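Side-chain contacts in alanine racemase (Enterococcus faecalis, PDB 3E6E), which is a two-subunit enzyme of the alanine racemase family, pairing a TIM-barrel domain with a mostly beta-stranded C-terminal domain: residues I18-N21 with V22-C26; S51-A54 with A55-G59; I176-S179 with Y180-Q184; E341-L344 with Q345-A348; H355-V358 with A359-S363. The protein carries 1 engineered substitution. All coordinates share one frame; numbering follows the deposited sequence.

The five contacts follow one another along the chain, each a single turn or end of a helix. Interactions 1, 2 and 3 belong to the N-terminal TIM-barrel domain, interactions 4 and 5 to the C-terminal domain. Helix 15-28 and helix 48-56 touch, so interactions 1 and 2 lie with centres about 9 Å apart and share the bond from Thr19 to Ala54. Interaction 3, at the start of helix 179-193, stands apart, its centre about 26 Å from that of interaction 1. Interactions 4 and 5 sit on consecutive helices that pack together, centres about 12 Å apart; interaction 5 carries a tyrosine into the DCS pocket.

Interaction 1: I18-N21 with V22-C26; sequences ITEN and VQKEC
Ile18 and Val22 begin the turn: their CG2 methyls come within 4.5 Å of each other, and Val22 N gives its hydrogen to Ile18 O at 2.9 Å. Val22 CG2, set beside its own backbone N, also rests on that carbonyl oxygen, 3.1 Å from Ile18 O. Next comes Thr19, whose carbonyl O takes Gln23 N at 2.8 Å, while CB and CG of Gln23 pass alongside the same oxygen. The Thr19 hydroxyl turns to a different partner, Ala54 O on helix 48-56. This is the i to i+4 bonding of helix 15-28, which leads into the first barrel strand and packs through Ile18 and Val22 on helix 48-56. Glu20 makes the charged contact. With CG opposite the backbone N (chi1 169°), its chain runs out straight, and Lys24 travels beside it in the same direction, curling at chi2 and chi4 until NZ reaches Glu20 OE1 at 2.9 Å in a salt bridge. Lys24 CG, placed close to its own backbone N, lies 3.0 Å from Glu20 O, the oxygen that also accepts from Lys24 N. Asn21 closes the segment: Asn21 O receives Glu25 N in a straight but weak bond of 3.4 Å, and the side chain of Glu25 touches Tyr241 and strand 220-223.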
loop_
_atom_site.group_PDB
_atom_site.type_symbol
_atom_site.label_atom_id
_atom_site.label_comp_id
_atom_site.label_asym_id
_atom_site.label_seq_id
_atom_site.Cartn_x
_atom_site.Cartn_y
_atom_site.Cartn_z
ATOM N N ILE A 18 -14.173 -4.904 17.087
ATOM C CA ILE A 18 -14.875 -5.338 15.871
ATOM C C ILE A 18 -16.130 -6.140 16.297
ATOM O O ILE A 18 -17.233 -5.933 15.777
ATOM C CB ILE A 18 -13.949 -6.216 14.974
ATOM C CG1 ILE A 18 -12.729 -5.411 14.538
ATOM C CG2 ILE A 18 -14.687 -6.691 13.730
ATOM C CD1 ILE A 18 -11.794 -6.199 13.692
ATOM N N THR A 19 -15.946 -7.035 17.265
ATOM C CA THR A 19 -17.031 -7.846 17.808
ATOM C C THR A 19 -18.151 -6.932 18.312
ATOM O O THR A 19 -19.330 -7.120 18.012
ATOM C CB THR A 19 -16.560 -8.690 19.042
ATOM O OG1 THR A 19 -15.528 -9.608 18.663
ATOM C CG2 THR A 19 -17.734 -9.460 19.632
ATOM N N GLU A 20 -17.762 -5.942 19.105
ATOM C CA GLU A 20 -18.706 -5.009 19.698
ATOM C C GLU A 20 -19.415 -4.158 18.659
ATOM O O GLU A 20 -20.599 -3.853 18.802
ATOM C CB GLU A 20 -17.969 -4.142 20.726
ATOM C CG GLU A 20 -18.743 -2.949 21.249
ATOM C CD GLU A 20 -17.927 -2.131 22.243
ATOM O OE1 GLU A 20 -18.316 -0.963 22.505
ATOM O OE2 GLU A 20 -16.903 -2.663 22.760
ATOM N N ASN A 21 -18.703 -3.767 17.610
ATOM C CA ASN A 21 -19.336 -2.960 16.575
ATOM C C ASN A 21 -20.377 -3.849 15.883
ATOM O O ASN A 21 -21.476 -3.400 15.524
ATOM C CB ASN A 21 -18.293 -2.468 15.562
ATOM C CG ASN A 21 -17.287 -1.500 16.169
ATOM O OD1 ASN A 21 -16.245 -1.223 15.573
ATOM N ND2 ASN A 21 -17.595 -0.975 17.350
ATOM N N VAL A 22 -20.034 -5.120 15.714
ATOM C CA VAL A 22 -20.945 -6.045 15.063
ATOM C C VAL A 22 -22.165 -6.395 15.914
ATOM O O VAL A 22 -23.273 -6.489 15.391
ATOM C CB VAL A 22 -20.220 -7.324 14.659
ATOM C CG1 VAL A 22 -21.225 -8.342 14.115
ATOM C CG2 VAL A 22 -19.160 -6.994 13.613
ATOM N N GLN A 23 -21.968 -6.591 17.215
ATOM C CA GLN A 23 -23.083 -6.901 18.095
ATOM C C GLN A 23 -24.042 -5.724 18.193
ATOM O O GLN A 23 -25.256 -5.907 18.129
ATOM C CB GLN A 23 -22.602 -7.243 19.496
ATOM C CG GLN A 23 -22.407 -8.720 19.749
ATOM C CD GLN A 23 -22.583 -9.076 21.217
ATOM O OE1 GLN A 23 -23.702 -9.049 21.746
ATOM N NE2 GLN A 23 -21.476 -9.398 21.888
ATOM N N LYS A 24 -23.509 -4.516 18.362
ATOM C CA LYS A 24 -24.372 -3.341 18.466
ATOM C C LYS A 24 -25.380 -3.363 17.330
ATOM O O LYS A 24 -26.587 -3.349 17.563
ATOM C CB LYS A 24 -23.574 -2.033 18.374
ATOM C CG LYS A 24 -22.641 -1.719 19.532
ATOM C CD LYS A 24 -23.361 -1.538 20.844
ATOM C CE LYS A 24 -22.552 -0.631 21.777
ATOM N NZ LYS A 24 -21.089 -0.971 21.839
ATOM N N GLU A 25 -24.871 -3.406 16.103
ATOM C CA GLU A 25 -25.718 -3.418 14.920
ATOM C C GLU A 25 -26.691 -4.606 14.888
ATOM O O GLU A 25 -27.866 -4.433 14.582
ATOM C CB GLU A 25 -24.841 -3.391 13.657
ATOM C CG GLU A 25 -25.597 -3.543 12.349
ATOM C CD GLU A 25 -26.613 -2.430 12.090
ATOM O OE1 GLU A 25 -27.457 -2.610 11.181
ATOM O OE2 GLU A 25 -26.569 -1.382 12.778
ATOM N N CYS A 26 -26.213 -5.799 15.223
ATOM C CA CYS A 26 -27.066 -6.983 15.215
ATOM C C CYS A 26 -28.294 -6.846 16.117
ATOM O O CYS A 26 -29.354 -7.408 15.830
ATOM C CB CYS A 26 -26.270 -8.219 15.646
ATOM S SG CYS A 26 -25.057 -8.793 14.453
#

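Interaction 2: S51-A54 with A55-G59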
loop_
_atom_site.group_PDB
_atom_site.type_symbol
_atom_site.label_atom_id
_atom_site.label_comp_id
_atom_site.label_asym_id
_atom_site.label_seq_id
_atom_site.Cartn_x
_atom_site.Cartn_y
_atom_site.Cartn_z
ATOM N N SER A 51 -10.389 -10.698 11.508
ATOM C CA SER A 51 -11.496 -9.735 11.511
ATOM C C SER A 51 -12.766 -10.572 11.435
ATOM O O SER A 51 -13.678 -10.431 12.243
ATOM C CB SER A 51 -11.443 -8.820 10.283
ATOM O OG SER A 51 -10.408 -7.855 10.344
ATOM N N ALA A 52 -12.800 -11.453 10.442
ATOM C CA ALA A 52 -13.926 -12.346 10.225
ATOM C C ALA A 52 -14.339 -13.061 11.518
ATOM O O ALA A 52 -15.484 -12.984 11.955
ATOM C CB ALA A 52 -13.557 -13.367 9.157
ATOM N N LYS A 53 -13.387 -13.752 12.123
ATOM C CA LYS A 53 -13.637 -14.482 13.356
ATOM C C LYS A 53 -14.213 -13.568 14.429
ATOM O O LYS A 53 -15.077 -13.983 15.219
ATOM C CB LYS A 53 -12.334 -15.110 13.848
ATOM C CG LYS A 53 -12.454 -15.955 15.101
ATOM C CD LYS A 53 -11.242 -16.878 15.221
ATOM C CE LYS A 53 -11.189 -17.576 16.576
ATOM N NZ LYS A 53 -11.009 -16.603 17.695
ATOM N N ALA A 54 -13.738 -12.325 14.455
ATOM C CA ALA A 54 -14.218 -11.356 15.438
ATOM C C ALA A 54 -15.654 -10.983 15.134
ATOM O O ALA A 54 -16.443 -10.735 16.038
ATOM C CB ALA A 54 -13.347 -10.110 15.424
ATOM N N ALA A 55 -15.976 -10.931 13.847
ATOM C CA ALA A 55 -17.322 -10.603 13.399
ATOM C C ALA A 55 -18.231 -11.796 13.641
ATOM O O ALA A 55 -19.418 -11.638 13.868
ATOM C CB ALA A 55 -17.304 -10.246 11.912
ATOM N N LYS A 56 -17.671 -12.997 13.603
ATOM C CA LYS A 56 -18.484 -14.183 13.828
ATOM C C LYS A 56 -18.980 -14.206 15.279
ATOM O O LYS A 56 -20.186 -14.234 15.532
ATOM C CB LYS A 56 -17.687 -15.451 13.506
ATOM C CG LYS A 56 -18.555 -16.705 13.394
ATOM C CD LYS A 56 -17.732 -17.943 13.044
ATOM C CE LYS A 56 -16.679 -18.249 14.117
ATOM N NZ LYS A 56 -15.704 -19.302 13.679
ATOM N N LYS A 57 -18.054 -14.176 16.232
ATOM C CA LYS A 57 -18.432 -14.183 17.639
ATOM C C LYS A 57 -19.246 -12.952 17.972
ATOM O O LYS A 57 -19.804 -12.844 19.060
ATOM C CB LYS A 57 -17.191 -14.264 18.535
ATOM C CG LYS A 57 -15.998 -13.440 18.066
ATOM C CD LYS A 57 -14.720 -13.857 18.794
ATOM C CE LYS A 57 -14.325 -15.290 18.440
ATOM N NZ LYS A 57 -13.135 -15.761 19.209
ATOM N N GLY A 58 -19.318 -12.026 17.024
ATOM C CA GLY A 58 -20.096 -10.819 17.222
ATOM C C GLY A 58 -21.533 -11.021 16.753
ATOM O O GLY A 58 -22.434 -10.259 17.116
ATOM N N GLY A 59 -21.756 -12.049 15.937
ATOM C CA GLY A 59 -23.098 -12.314 15.464
ATOM C C GLY A 59 -23.196 -12.517 13.972
ATOM O O GLY A 59 -24.283 -12.769 13.454
#
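Between Ser51 and Ala55 the flat groups are backbone peptides, for none of the side chains here carries a ring, amide or carboxylate. At two of the carbonyls the nitrogen lies nearly in line with the C=O bond, Ala55 N at 2.8 Å from Ser51 O and Lys56 N at 2.7 Å from Ala52 O, although the N-H groups themselves are bent off the line. At the third, Lys53 O, the N-H of Lys57 comes in tilted 27° from the carbonyl plane. The methyl of Ala55 leans on the first two of these oxygens, its CB 3.3 Å from Ala52 O. Lys57 wraps back over the third: its CG stands between the backbone N and the carbonyl carbon (chi1 39°), which brings it to 3.0 Å from Lys53 O, and CD and CE continue past the same oxygen. The chain of Lys57 then slants across that of Lys53 and leaves the two ammonium nitrogens, Lys53 NZ and Lys57 NZ, 2.7 Å apart. Both are donors on exposed side chains, so the approach should be costly if both are charged, and the modelled tips deserve caution. Beyond them the chain leaves the helix through Gly59, at positive phi, in a Schellman motif, with Gly59 N bonded to Lys56 O at 2.7 Å. Helix 48-56 precedes strand 62-65 in the chain and packs through Ser51, Ala54 and Ala55 on Ile18 and Val22 of helix 15-28, where Lys57 also touches Thr19.

Interaction 3: I176-S179 with Y180-Q184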
loop_
_atom_site.group_PDB
_atom_site.type_symbol
_atom_site.label_atom_id
_atom_site.label_comp_id
_atom_site.label_asym_id
_atom_site.label_seq_id
_atom_site.Cartn_x
_atom_site.Cartn_y
_atom_site.Cartn_z
ATOM N N ILE A 176 -26.091 13.131 2.944
ATOM C CA ILE A 176 -27.189 13.787 3.648
ATOM C C ILE A 176 -28.414 13.815 2.748
ATOM O O ILE A 176 -29.519 13.488 3.178
ATOM C CB ILE A 176 -26.828 15.234 4.014
ATOM C CG1 ILE A 176 -25.610 15.245 4.937
ATOM C CG2 ILE A 176 -28.018 15.926 4.650
ATOM C CD1 ILE A 176 -25.071 16.636 5.229
ATOM N N ASP A 177 -28.209 14.226 1.499
ATOM C CA ASP A 177 -29.291 14.284 0.520
ATOM C C ASP A 177 -29.664 12.842 0.165
ATOM O O ASP A 177 -28.832 12.070 -0.325
ATOM C CB ASP A 177 -28.824 15.046 -0.726
ATOM C CG ASP A 177 -29.962 15.375 -1.673
ATOM O OD1 ASP A 177 -29.739 16.156 -2.626
ATOM O OD2 ASP A 177 -31.072 14.850 -1.464
ATOM N N THR A 178 -30.912 12.474 0.422
ATOM C CA THR A 178 -31.356 11.117 0.151
ATOM C C THR A 178 -31.952 10.855 -1.244
ATOM O O THR A 178 -32.334 9.732 -1.552
ATOM C CB THR A 178 -32.368 10.683 1.213
ATOM O OG1 THR A 178 -33.523 11.535 1.152
ATOM C CG2 THR A 178 -31.746 10.790 2.607
ATOM N N SER A 179 -31.996 11.874 -2.094
ATOM C CA SER A 179 -32.572 11.734 -3.430
ATOM C C SER A 179 -32.093 10.519 -4.229
ATOM O O SER A 179 -32.864 9.588 -4.485
ATOM C CB SER A 179 -32.316 13.009 -4.231
ATOM O OG SER A 179 -32.739 14.142 -3.499
ATOM N N TYR A 180 -30.826 10.533 -4.631
ATOM C CA TYR A 180 -30.284 9.440 -5.416
ATOM C C TYR A 180 -30.558 8.107 -4.733
ATOM O O TYR A 180 -30.895 7.129 -5.388
ATOM C CB TYR A 180 -28.778 9.624 -5.635
ATOM C CG TYR A 180 -28.236 8.820 -6.797
ATOM C CD1 TYR A 180 -28.455 9.227 -8.115
ATOM C CD2 TYR A 180 -27.562 7.614 -6.589
ATOM C CE1 TYR A 180 -28.015 8.447 -9.203
ATOM C CE2 TYR A 180 -27.126 6.827 -7.671
ATOM C CZ TYR A 180 -27.357 7.253 -8.973
ATOM O OH TYR A 180 -26.922 6.485 -10.035
ATOM N N PHE A 181 -30.428 8.065 -3.415
ATOM C CA PHE A 181 -30.662 6.823 -2.685
ATOM C C PHE A 181 -32.066 6.306 -2.987
ATOM O O PHE A 181 -32.247 5.177 -3.459
ATOM C CB PHE A 181 -30.526 7.052 -1.176
ATOM C CG PHE A 181 -30.700 5.795 -0.352
ATOM C CD1 PHE A 181 -29.643 4.905 -0.178
ATOM C CD2 PHE A 181 -31.931 5.491 0.220
ATOM C CE1 PHE A 181 -29.814 3.734 0.551
ATOM C CE2 PHE A 181 -32.112 4.319 0.949
ATOM C CZ PHE A 181 -31.055 3.436 1.117
ATOM N N GLU A 182 -33.052 7.148 -2.696
ATOM C CA GLU A 182 -34.448 6.832 -2.923
ATOM C C GLU A 182 -34.648 6.279 -4.327
ATOM O O GLU A 182 -35.366 5.300 -4.523
ATOM C CB GLU A 182 -35.290 8.090 -2.711
ATOM C CG GLU A 182 -35.956 8.115 -1.335
ATOM C CD GLU A 182 -36.115 9.502 -0.737
ATOM O OE1 GLU A 182 -36.683 10.395 -1.400
ATOM O OE2 GLU A 182 -35.681 9.684 0.421
ATOM N N LYS A 183 -33.989 6.903 -5.299
ATOM C CA LYS A 183 -34.074 6.466 -6.687
ATOM C C LYS A 183 -33.615 5.017 -6.814
ATOM O O LYS A 183 -34.334 4.179 -7.358
ATOM C CB LYS A 183 -33.218 7.365 -7.583
ATOM C CG LYS A 183 -33.122 6.907 -9.029
ATOM C CD LYS A 183 -32.399 7.929 -9.911
ATOM C CE LYS A 183 -33.172 9.255 -9.989
ATOM N NZ LYS A 183 -32.673 10.189 -11.061
ATOM N N GLN A 184 -32.428 4.712 -6.302
ATOM C CA GLN A 184 -31.933 3.341 -6.395
ATOM C C GLN A 184 -32.903 2.389 -5.729
ATOM O O GLN A 184 -33.203 1.333 -6.265
ATOM C CB GLN A 184 -30.542 3.201 -5.765
ATOM C CG GLN A 184 -29.437 3.877 -6.575
ATOM C CD GLN A 184 -28.053 3.534 -6.076
ATOM O OE1 GLN A 184 -27.621 2.383 -6.154
ATOM N NE2 GLN A 184 -27.346 4.536 -5.559
#
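Just ahead of the Thr178–Glu182 link, Asp177 OD2 is gripped twice by one residue: Ser179 OG donates to it at 2.7 Å and Ser179 N at 3.2 Å. Both arrive from the same face of the carboxylate, the hydroxyl on the syn side and the N-H from well above the plane, so the two bonds together should limit rotation of the carboxylate. Thr178, between them, looks the other way along the chain. With chi1 at 62°, its OG1 is tucked over its own main chain and gives its hydrogen to Glu182 OE2 at 2.9 Å, approaching from above the carboxylate plane. Glu182 answers through its backbone, N to Thr178 O at 2.9 Å, almost perfectly straight. One residue on, Lys183 N bonds to Ser179 O at 3.0 Å. Asp177 and Glu182 both place a carboxylate near the N-terminal end of the helix, where its dipole would probably suit negative charge. Phe181 stacks with Phe170 and His213, and Tyr180 packs on Glu269 of the second subunit. The Asp177 bond to Ser179 N is a capping bond typical of helix starts, here opening helix 179-193 of the TIM-barrel domain.

Interaction 4: E341-L344 with Q345-A348; sequences ENTL and QMVA
A thioether sulfur serves as the acceptor in this turn: Thr343 N points at Met346 SD across 3.5 Å, a weak hydrogen bond. The return bond is a sound one, Met346 N to Thr343 OG1 at 3.0 Å and close to straight (172°). A chi1 of 74° folds that hydroxyl back above the threonine's own backbone and aims it at the N-H of Met346. The methionine chain runs back over the strand end, roughly at right angles to the side chains of Thr343 and Asn342. Its CG passes 3.4 Å from Thr343 OG1, its SD has Thr343 CG2 beside it, and its methyl CE lodges against two oxygens, 3.1 Å from Asn342 OD1 and 3.2 Å from Glu341 O. Asn342 is held mainly by its ND2, bonded to Thr298 O. Val347 N follows with a bond to Thr343 O at 3.1 Å, in the carbonyl plane, and Val347 CG2 rests on the same oxygen. Leu344, at the start of the helix, packs on His355 and Ala359 of helix 355-361. The sound bond to Thr343 OG1 and the weak one to Met346 SD together form a capping box at the start of helix 344-351, just after strand 340-342.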
loop_
_atom_site.group_PDB
_atom_site.type_symbol
_atom_site.label_atom_id
_atom_site.label_comp_id
_atom_site.label_asym_id
_atom_site.label_seq_id
_atom_site.Cartn_x
_atom_site.Cartn_y
_atom_site.Cartn_z
ATOM N N GLU A 341 -5.767 12.779 20.498
ATOM C CA GLU A 341 -6.232 11.666 19.674
ATOM C C GLU A 341 -5.973 11.858 18.189
ATOM O O GLU A 341 -6.286 12.900 17.612
ATOM C CB GLU A 341 -7.746 11.442 19.846
ATOM C CG GLU A 341 -8.156 10.211 20.657
ATOM C CD GLU A 341 -9.133 9.274 19.918
ATOM O OE1 GLU A 341 -8.664 8.345 19.223
ATOM O OE2 GLU A 341 -10.368 9.471 20.032
ATOM N N ASN A 342 -5.385 10.841 17.576
ATOM C CA ASN A 342 -5.178 10.860 16.148
ATOM C C ASN A 342 -6.066 9.732 15.670
ATOM O O ASN A 342 -5.955 8.593 16.133
ATOM C CB ASN A 342 -3.724 10.619 15.780
ATOM C CG ASN A 342 -3.000 11.902 15.498
ATOM O OD1 ASN A 342 -3.630 12.948 15.406
ATOM N ND2 ASN A 342 -1.687 11.838 15.344
ATOM N N THR A 343 -6.987 10.081 14.781
ATOM C CA THR A 343 -7.959 9.137 14.246
ATOM C C THR A 343 -7.705 8.923 12.773
ATOM O O THR A 343 -7.089 9.751 12.118
ATOM C CB THR A 343 -9.359 9.697 14.365
ATOM O OG1 THR A 343 -9.525 10.732 13.380
ATOM C CG2 THR A 343 -9.581 10.285 15.743
ATOM N N LEU A 344 -8.189 7.815 12.241
ATOM C CA LEU A 344 -8.006 7.560 10.829
ATOM C C LEU A 344 -8.621 8.717 10.018
ATOM O O LEU A 344 -8.047 9.155 9.018
ATOM C CB LEU A 344 -8.677 6.242 10.456
ATOM C CG LEU A 344 -7.764 5.211 9.806
ATOM C CD1 LEU A 344 -6.644 4.837 10.766
ATOM C CD2 LEU A 344 -8.593 3.994 9.438
ATOM N N GLN A 345 -9.779 9.216 10.449
ATOM C CA GLN A 345 -10.431 10.306 9.735
ATOM C C GLN A 345 -9.483 11.468 9.552
ATOM O O GLN A 345 -9.332 11.985 8.440
ATOM C CB GLN A 345 -11.666 10.793 10.483
ATOM C CG GLN A 345 -12.971 10.495 9.765
ATOM C CD GLN A 345 -13.033 11.107 8.385
ATOM O OE1 GLN A 345 -13.051 12.329 8.235
ATOM N NE2 GLN A 345 -13.071 10.257 7.363
ATOM N N MET A 346 -8.854 11.881 10.654
ATOM C CA MET A 346 -7.903 12.985 10.629
ATOM C C MET A 346 -6.848 12.690 9.576
ATOM O O MET A 346 -6.500 13.559 8.764
ATOM C CB MET A 346 -7.270 13.145 11.998
ATOM C CG MET A 346 -8.188 13.808 12.993
ATOM S SD MET A 346 -7.702 13.474 14.687
ATOM C CE MET A 346 -6.259 14.573 14.835
ATOM N N VAL A 347 -6.360 11.451 9.569
ATOM C CA VAL A 347 -5.365 11.049 8.589
ATOM C C VAL A 347 -5.942 11.170 7.181
ATOM O O VAL A 347 -5.267 11.629 6.251
ATOM C CB VAL A 347 -4.922 9.599 8.805
ATOM C CG1 VAL A 347 -3.971 9.180 7.694
ATOM C CG2 VAL A 347 -4.256 9.461 10.164
ATOM N N ALA A 348 -7.194 10.745 7.028
ATOM C CA ALA A 348 -7.872 10.792 5.735
ATOM C C ALA A 348 -8.046 12.230 5.282
ATOM O O ALA A 348 -7.791 12.566 4.127
ATOM C CB ALA A 348 -9.237 10.107 5.835
#

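Interaction 5: H355-V358 with A359-S363. With DCS (D-[3-hydroxy-2-methyl-5-phosphonooxymethyl-pyridin-4-ylmethyl]-N,O-cycloserylamide), chain D.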
loop_
_atom_site.group_PDB
_atom_site.type_symbol
_atom_site.label_atom_id
_atom_site.label_comp_id
_atom_site.label_asym_id
_atom_site.label_seq_id
_atom_site.Cartn_x
_atom_site.Cartn_y
_atom_site.Cartn_z
ATOM N N HIS A 355 -10.972 7.508 4.982
ATOM C CA HIS A 355 -10.211 6.534 5.771
ATOM C C HIS A 355 -10.225 5.138 5.150
ATOM O O HIS A 355 -9.328 4.334 5.427
ATOM C CB HIS A 355 -10.725 6.477 7.207
ATOM C CG HIS A 355 -12.211 6.415 7.305
ATOM N ND1 HIS A 355 -12.979 5.648 6.453
ATOM C CD2 HIS A 355 -13.074 7.002 8.164
ATOM C CE1 HIS A 355 -14.250 5.762 6.788
ATOM N NE2 HIS A 355 -14.336 6.577 7.824
ATOM N N TYR A 356 -11.224 4.846 4.314
ATOM C CA TYR A 356 -11.277 3.543 3.644
ATOM C C TYR A 356 -9.920 3.244 3.002
ATOM O O TYR A 356 -9.429 2.105 3.046
ATOM C CB TYR A 356 -12.303 3.529 2.506
ATOM C CG TYR A 356 -13.748 3.285 2.884
ATOM C CD1 TYR A 356 -14.526 4.296 3.450
ATOM C CD2 TYR A 356 -14.369 2.073 2.580
ATOM C CE1 TYR A 356 -15.896 4.109 3.692
ATOM C CE2 TYR A 356 -15.728 1.881 2.812
ATOM C CZ TYR A 356 -16.485 2.902 3.364
ATOM O OH TYR A 356 -17.835 2.726 3.566
ATOM N N GLU A 357 -9.340 4.281 2.390
ATOM C CA GLU A 357 -8.062 4.184 1.678
ATOM C C GLU A 357 -6.813 4.222 2.549
ATOM O O GLU A 357 -5.786 3.646 2.196
ATOM C CB GLU A 357 -7.970 5.303 0.634
ATOM C CG GLU A 357 -6.717 5.271 -0.243
ATOM C CD GLU A 357 -6.722 6.371 -1.292
ATOM O OE1 GLU A 357 -6.686 7.556 -0.904
ATOM O OE2 GLU A 357 -6.778 6.055 -2.499
ATOM N N VAL A 358 -6.878 4.922 3.670
ATOM C CA VAL A 358 -5.707 4.986 4.523
ATOM C C VAL A 358 -5.478 3.588 5.060
ATOM O O VAL A 358 -4.359 3.080 5.061
ATOM C CB VAL A 358 -5.917 5.977 5.694
ATOM C CG1 VAL A 358 -4.712 5.936 6.651
ATOM C CG2 VAL A 358 -6.121 7.389 5.142
ATOM N N ALA A 359 -6.572 2.958 5.477
ATOM C CA ALA A 359 -6.548 1.615 6.032
ATOM C C ALA A 359 -6.030 0.568 5.052
ATOM O O ALA A 359 -5.201 -0.272 5.421
ATOM C CB ALA A 359 -7.937 1.241 6.511
ATOM N N CYS A 360 -6.502 0.609 3.812
ATOM C CA CYS A 360 -6.054 -0.370 2.822
ATOM C C CYS A 360 -4.663 -0.053 2.284
ATOM O O CYS A 360 -4.052 -0.879 1.599
ATOM C CB CYS A 360 -7.025 -0.432 1.637
ATOM S SG CYS A 360 -8.745 -0.761 2.071
ATOM N N THR A 361 -4.158 1.140 2.573
ATOM C CA THR A 361 -2.849 1.495 2.055
ATOM C C THR A 361 -1.728 1.024 2.967
ATOM O O THR A 361 -0.632 0.744 2.487
ATOM C CB THR A 361 -2.735 3.019 1.773
ATOM O OG1 THR A 361 -3.631 3.375 0.705
ATOM C CG2 THR A 361 -1.323 3.372 1.340
ATOM N N PHE A 362 -1.999 0.920 4.269
ATOM C CA PHE A 362 -0.979 0.433 5.202
ATOM C C PHE A 362 -0.415 -0.865 4.618
ATOM O O PHE A 362 -1.149 -1.817 4.368
ATOM C CB PHE A 362 -1.594 0.189 6.590
ATOM C CG PHE A 362 -1.932 1.458 7.332
ATOM C CD1 PHE A 362 -3.035 1.519 8.170
ATOM C CD2 PHE A 362 -1.161 2.602 7.164
ATOM C CE1 PHE A 362 -3.372 2.704 8.830
ATOM C CE2 PHE A 362 -1.490 3.793 7.820
ATOM C CZ PHE A 362 -2.598 3.845 8.654
ATOM N N SER A 363 0.895 -0.879 4.389
ATOM C CA SER A 363 1.598 -2.012 3.790
ATOM C C SER A 363 1.626 -3.318 4.574
ATOM O O SER A 363 1.357 -3.352 5.767
ATOM C CB SER A 363 3.033 -1.596 3.468
ATOM O OG SER A 363 3.758 -2.663 2.881
HETATM N N1 DCS D . -21.375 -4.508 -0.567
HETATM C C2 DCS D . -20.656 -4.344 -1.797
HETATM C C2A DCS D . -21.207 -4.881 -3.104
HETATM C C3 DCS D . -19.434 -3.664 -1.743
HETATM O O3 DCS D . -18.692 -3.469 -2.856
HETATM C C4 DCS D . -18.962 -3.170 -0.460
HETATM C C4A DCS D . -17.643 -2.426 -0.389
HETATM C C5 DCS D . -19.777 -3.392 0.736
HETATM C C6 DCS D . -20.952 -4.052 0.649
HETATM C C5A DCS D . -19.376 -2.912 2.109
HETATM O O4P DCS D . -19.400 -1.482 2.117
HETATM P P DCS D . -19.045 -0.561 3.367
HETATM O O1P DCS D . -20.005 -0.883 4.405
HETATM O O2P DCS D . -17.673 -0.835 3.780
HETATM O O3P DCS D . -19.197 0.828 2.945
HETATM N N DCS D . -17.675 -1.210 -1.298
HETATM C CA DCS D . -16.565 -0.360 -1.403
HETATM C C DCS D . -15.655 -0.317 -2.501
HETATM O O DCS D . -15.696 -1.117 -3.605
HETATM N ND DCS D . -14.771 0.624 -2.273
HETATM O OG DCS D . -15.055 1.209 -1.056
HETATM C CB DCS D . -16.143 0.606 -0.532
#
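Tyr356, whose carbonyl takes a weak bond from Cys360 N, has its CB pointing away from the 359-363 segment, and the ring beyond it enters the DCS pocket. CD2 is the first ring atom to meet the ligand, near DCS OG; CE2 comes next, 3.5 Å from DCS O2P; CZ follows at 3.4 Å from DCS O3P. At the tip, Tyr356 OH donates to DCS O3P, which lies at the ring edge and in its plane; the bond is clear in kind, but its very short modelled length is doubtful. Arg222, Ser207 and Val225 of this chain and Tyr267 of the second subunit also bond DCS; helix 355-361 adds Tyr356 to a pocket lined mostly by barrel-domain residues and completed by the other subunit. Back on the helix, Thr361 OG1, opposite its own carbonyl carbon (chi1 -66°), donates to Glu357 O at 2.6 Å. Glu357 runs alongside that threonine and bonds through OE2 to Arg292 N of the second subunit. Val358 O accepts from both Thr361 N, above the carbonyl plane, and Phe362 N at 3.3 Å, from the same face. The Phe362 ring swings back so that this oxygen stands over the ring centre, while its CZ touches Val358 CG1 at 3.6 Å.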